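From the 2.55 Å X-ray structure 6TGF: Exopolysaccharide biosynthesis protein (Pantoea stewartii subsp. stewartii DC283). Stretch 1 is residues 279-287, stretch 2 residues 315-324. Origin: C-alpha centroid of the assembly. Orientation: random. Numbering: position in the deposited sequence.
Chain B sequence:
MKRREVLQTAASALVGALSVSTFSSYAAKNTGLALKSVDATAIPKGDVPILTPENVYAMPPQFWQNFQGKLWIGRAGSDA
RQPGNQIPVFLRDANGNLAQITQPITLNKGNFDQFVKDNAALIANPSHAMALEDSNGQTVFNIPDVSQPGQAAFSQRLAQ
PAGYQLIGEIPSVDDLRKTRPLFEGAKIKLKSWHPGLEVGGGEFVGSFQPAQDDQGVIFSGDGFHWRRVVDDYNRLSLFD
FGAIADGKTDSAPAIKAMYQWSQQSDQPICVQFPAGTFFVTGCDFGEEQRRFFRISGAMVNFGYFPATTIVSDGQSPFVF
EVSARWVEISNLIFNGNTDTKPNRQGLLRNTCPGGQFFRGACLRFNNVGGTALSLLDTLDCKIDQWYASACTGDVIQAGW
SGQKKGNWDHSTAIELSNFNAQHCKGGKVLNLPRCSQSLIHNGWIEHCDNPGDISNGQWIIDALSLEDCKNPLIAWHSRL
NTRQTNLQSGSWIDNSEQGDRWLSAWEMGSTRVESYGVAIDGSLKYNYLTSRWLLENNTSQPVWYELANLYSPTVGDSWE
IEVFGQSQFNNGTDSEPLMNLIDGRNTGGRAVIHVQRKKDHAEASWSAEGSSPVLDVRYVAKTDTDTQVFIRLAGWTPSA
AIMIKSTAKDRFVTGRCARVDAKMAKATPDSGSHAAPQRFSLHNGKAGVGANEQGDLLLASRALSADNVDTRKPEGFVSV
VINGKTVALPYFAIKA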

# COMPACT_ATOMS: atom_id res chain seq x y z
N PHE B 279 11.32 19.98 24.31
CA PHE B 279 11.01 21.41 24.07
C PHE B 279 11.96 21.95 22.99
O PHE B 279 13.19 21.84 23.15
CB PHE B 279 11.13 22.22 25.36
CG PHE B 279 10.83 23.69 25.19
CD1 PHE B 279 9.57 24.11 24.80
CD2 PHE B 279 11.80 24.65 25.42
CE1 PHE B 279 9.29 25.46 24.64
CE2 PHE B 279 11.53 26.00 25.26
CZ PHE B 279 10.27 26.40 24.87
N VAL B 280 11.39 22.50 21.91
CA VAL B 280 12.14 22.98 20.71
C VAL B 280 11.61 24.37 20.33
O VAL B 280 10.42 24.47 19.97
CB VAL B 280 12.00 21.99 19.53
CG1 VAL B 280 12.78 22.45 18.31
CG2 VAL B 280 12.42 20.58 19.92
N THR B 281 12.46 25.40 20.43
CA THR B 281 12.20 26.75 19.87
C THR B 281 12.46 26.71 18.36
O THR B 281 13.22 25.83 17.91
CB THR B 281 13.06 27.82 20.56
OG1 THR B 281 14.43 27.43 20.48
CG2 THR B 281 12.67 28.04 22.01
N GLY B 282 11.85 27.64 17.61
CA GLY B 282 11.95 27.75 16.14
C GLY B 282 13.38 27.56 15.65
O GLY B 282 14.24 28.41 15.98
N CYS B 283 13.63 26.49 14.89
CA CYS B 283 14.93 26.17 14.25
C CYS B 283 14.89 26.60 12.78
O CYS B 283 14.07 26.04 12.02
CB CYS B 283 15.24 24.68 14.34
SG CYS B 283 15.61 24.12 16.03
N ASP B 284 15.74 27.56 12.40
CA ASP B 284 15.83 28.12 11.03
C ASP B 284 17.07 27.56 10.33
O ASP B 284 18.19 28.01 10.65
CB ASP B 284 15.83 29.66 11.06
CG ASP B 284 15.48 30.31 9.73
OD1 ASP B 284 15.94 29.80 8.68
OD2 ASP B 284 14.75 31.32 9.75
N PHE B 285 16.87 26.59 9.42
CA PHE B 285 17.89 26.06 8.48
C PHE B 285 17.61 26.61 7.08
O PHE B 285 17.79 25.88 6.08
CB PHE B 285 17.88 24.53 8.48
CG PHE B 285 17.74 23.88 9.83
CD1 PHE B 285 18.81 23.84 10.71
CD2 PHE B 285 16.55 23.30 10.22
CE1 PHE B 285 18.69 23.23 11.95
CE2 PHE B 285 16.42 22.69 11.47
CZ PHE B 285 17.49 22.66 12.33
N GLY B 286 17.18 27.88 7.01
CA GLY B 286 16.56 28.48 5.82
C GLY B 286 17.57 29.13 4.88
O GLY B 286 18.77 29.14 5.21
N GLU B 287 17.07 29.64 3.75
CA GLU B 287 17.82 30.38 2.69
C GLU B 287 18.76 29.43 1.95
O GLU B 287 18.49 29.17 0.76
CB GLU B 287 18.56 31.58 3.28
CG GLU B 287 17.63 32.68 3.79
CD GLU B 287 17.12 32.51 5.21
OE1 GLU B 287 17.89 32.01 6.06
OE2 GLU B 287 15.96 32.88 5.47
N GLN B 315 6.24 30.87 19.21
CA GLN B 315 6.82 32.20 18.87
C GLN B 315 7.27 32.23 17.40
O GLN B 315 7.24 33.33 16.82
CB GLN B 315 7.98 32.54 19.82
CG GLN B 315 7.55 32.64 21.28
CD GLN B 315 6.31 33.48 21.48
OE1 GLN B 315 6.30 34.68 21.22
NE2 GLN B 315 5.25 32.84 21.94
N SER B 316 7.66 31.09 16.84
CA SER B 316 8.05 30.93 15.41
C SER B 316 6.86 30.43 14.60
O SER B 316 6.04 29.67 15.12
CB SER B 316 9.24 30.02 15.27
OG SER B 316 8.96 28.72 15.78
N PRO B 317 6.71 30.83 13.32
CA PRO B 317 5.63 30.31 12.47
C PRO B 317 5.75 28.80 12.20
O PRO B 317 4.73 28.19 11.94
CB PRO B 317 5.75 31.12 11.17
CG PRO B 317 7.16 31.65 11.16
CD PRO B 317 7.53 31.83 12.62
N PHE B 318 6.96 28.24 12.26
CA PHE B 318 7.23 26.78 12.13
C PHE B 318 8.37 26.39 13.07
O PHE B 318 9.33 27.17 13.21
CB PHE B 318 7.58 26.42 10.68
CG PHE B 318 6.48 26.70 9.68
CD1 PHE B 318 5.51 25.75 9.40
CD2 PHE B 318 6.41 27.92 9.03
CE1 PHE B 318 4.50 26.01 8.49
CE2 PHE B 318 5.39 28.18 8.12
CZ PHE B 318 4.45 27.22 7.85
N VAL B 319 8.26 25.21 13.69
CA VAL B 319 9.30 24.64 14.61
C VAL B 319 10.57 24.37 13.79
O VAL B 319 11.67 24.56 14.34
CB VAL B 319 8.81 23.38 15.35
CG1 VAL B 319 9.89 22.77 16.23
CG2 VAL B 319 7.56 23.65 16.17
N PHE B 320 10.42 23.97 12.53
CA PHE B 320 11.53 23.68 11.58
C PHE B 320 11.32 24.45 10.27
O PHE B 320 10.32 24.20 9.57
CB PHE B 320 11.63 22.17 11.33
CG PHE B 320 11.73 21.35 12.58
CD1 PHE B 320 12.80 21.51 13.45
CD2 PHE B 320 10.76 20.41 12.91
CE1 PHE B 320 12.90 20.76 14.61
CE2 PHE B 320 10.86 19.66 14.07
CZ PHE B 320 11.93 19.83 14.92
N GLU B 321 12.23 25.38 9.96
CA GLU B 321 12.29 26.13 8.67
C GLU B 321 13.41 25.55 7.81
O GLU B 321 14.55 26.02 7.92
CB GLU B 321 12.54 27.62 8.93
CG GLU B 321 11.34 28.35 9.51
CD GLU B 321 10.27 28.73 8.51
OE1 GLU B 321 10.32 28.25 7.36
OE2 GLU B 321 9.38 29.52 8.88
N VAL B 322 13.08 24.56 6.98
CA VAL B 322 14.07 23.79 6.15
C VAL B 322 13.99 24.28 4.70
O VAL B 322 12.97 24.88 4.32
CB VAL B 322 13.84 22.27 6.25
CG1 VAL B 322 13.80 21.81 7.70
CG2 VAL B 322 12.58 21.82 5.51
N SER B 323 15.06 24.04 3.94
CA SER B 323 15.17 24.30 2.48
C SER B 323 16.03 23.19 1.85
O SER B 323 17.23 23.42 1.63
CB SER B 323 15.73 25.67 2.22
OG SER B 323 15.89 25.89 0.82
N ALA B 324 15.41 22.03 1.59
CA ALA B 324 16.07 20.81 1.05
C ALA B 324 15.22 20.22 -0.08
O ALA B 324 13.99 20.38 -0.05
CB ALA B 324 16.27 19.81 2.17
O HOH W 1 9.49 29.16 18.39
O HOH W 2 11.75 28.11 12.74
O HOH W 3 17.34 23.33 5.37

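Three backbone hydrogen bonds hold the two stretches side by side as short parallel strands. Cys 283 N donates to Val 319 O (2.8 Å) and Glu 321 N donates to Cys 283 O (2.8 Å), both nearly linear, with N-H...O angles of 172° and 173°. Phe 285 N then donates to Glu 321 O, also at 2.8 Å but more bent, at 134°. The alternation is that of a parallel ladder: Cys 283 reaches both Val 319 and Glu 321, the residues flanking its partner Phe 320, whose CA lies 3.5 Å from Cys 283 O in a CA-H...O contact. Gly 286 N also comes within 3.3 Å of Glu 321 O, but the angle is too poor for a hydrogen bond; it makes instead a weak one to Asp 284 OD1 (2.8 Å).

Water 1 accepts from Gly 282 N (2.9 Å) and is hydrogen-bonded to Ser 316 OG (2.7 Å). At the other end, Phe 285 O and Ser 323 N stand 3.9 Å apart, and water 3 bridges them, donating to Phe 285 O (2.7 Å) and accepting from Ser 323 N (2.8 Å).

Gly 282 CA approaches Ser 316 OG to 3.2 Å; an ideal CB on this glycine would lie 2.4 Å from Ser 316 CB, a clash.

Cys 283 and Phe 320 share one face of the sheet, with Cys 283 CB 4.1 Å from Phe 320 CD1. Around them the packing is apolar: Val 280 CG1 meets Val 319 CG1 at 3.6 Å and Phe 320 CE1 at 4.1 Å, while Phe 285 CE2 lies 4.3 Å from Phe 320 CD1, which sits at the edge of the Phe 285 ring. Phe 285 CD2 also touches Val 322 CG1 (4.0 Å). Asp 284 and Glu 321 occupy the other face.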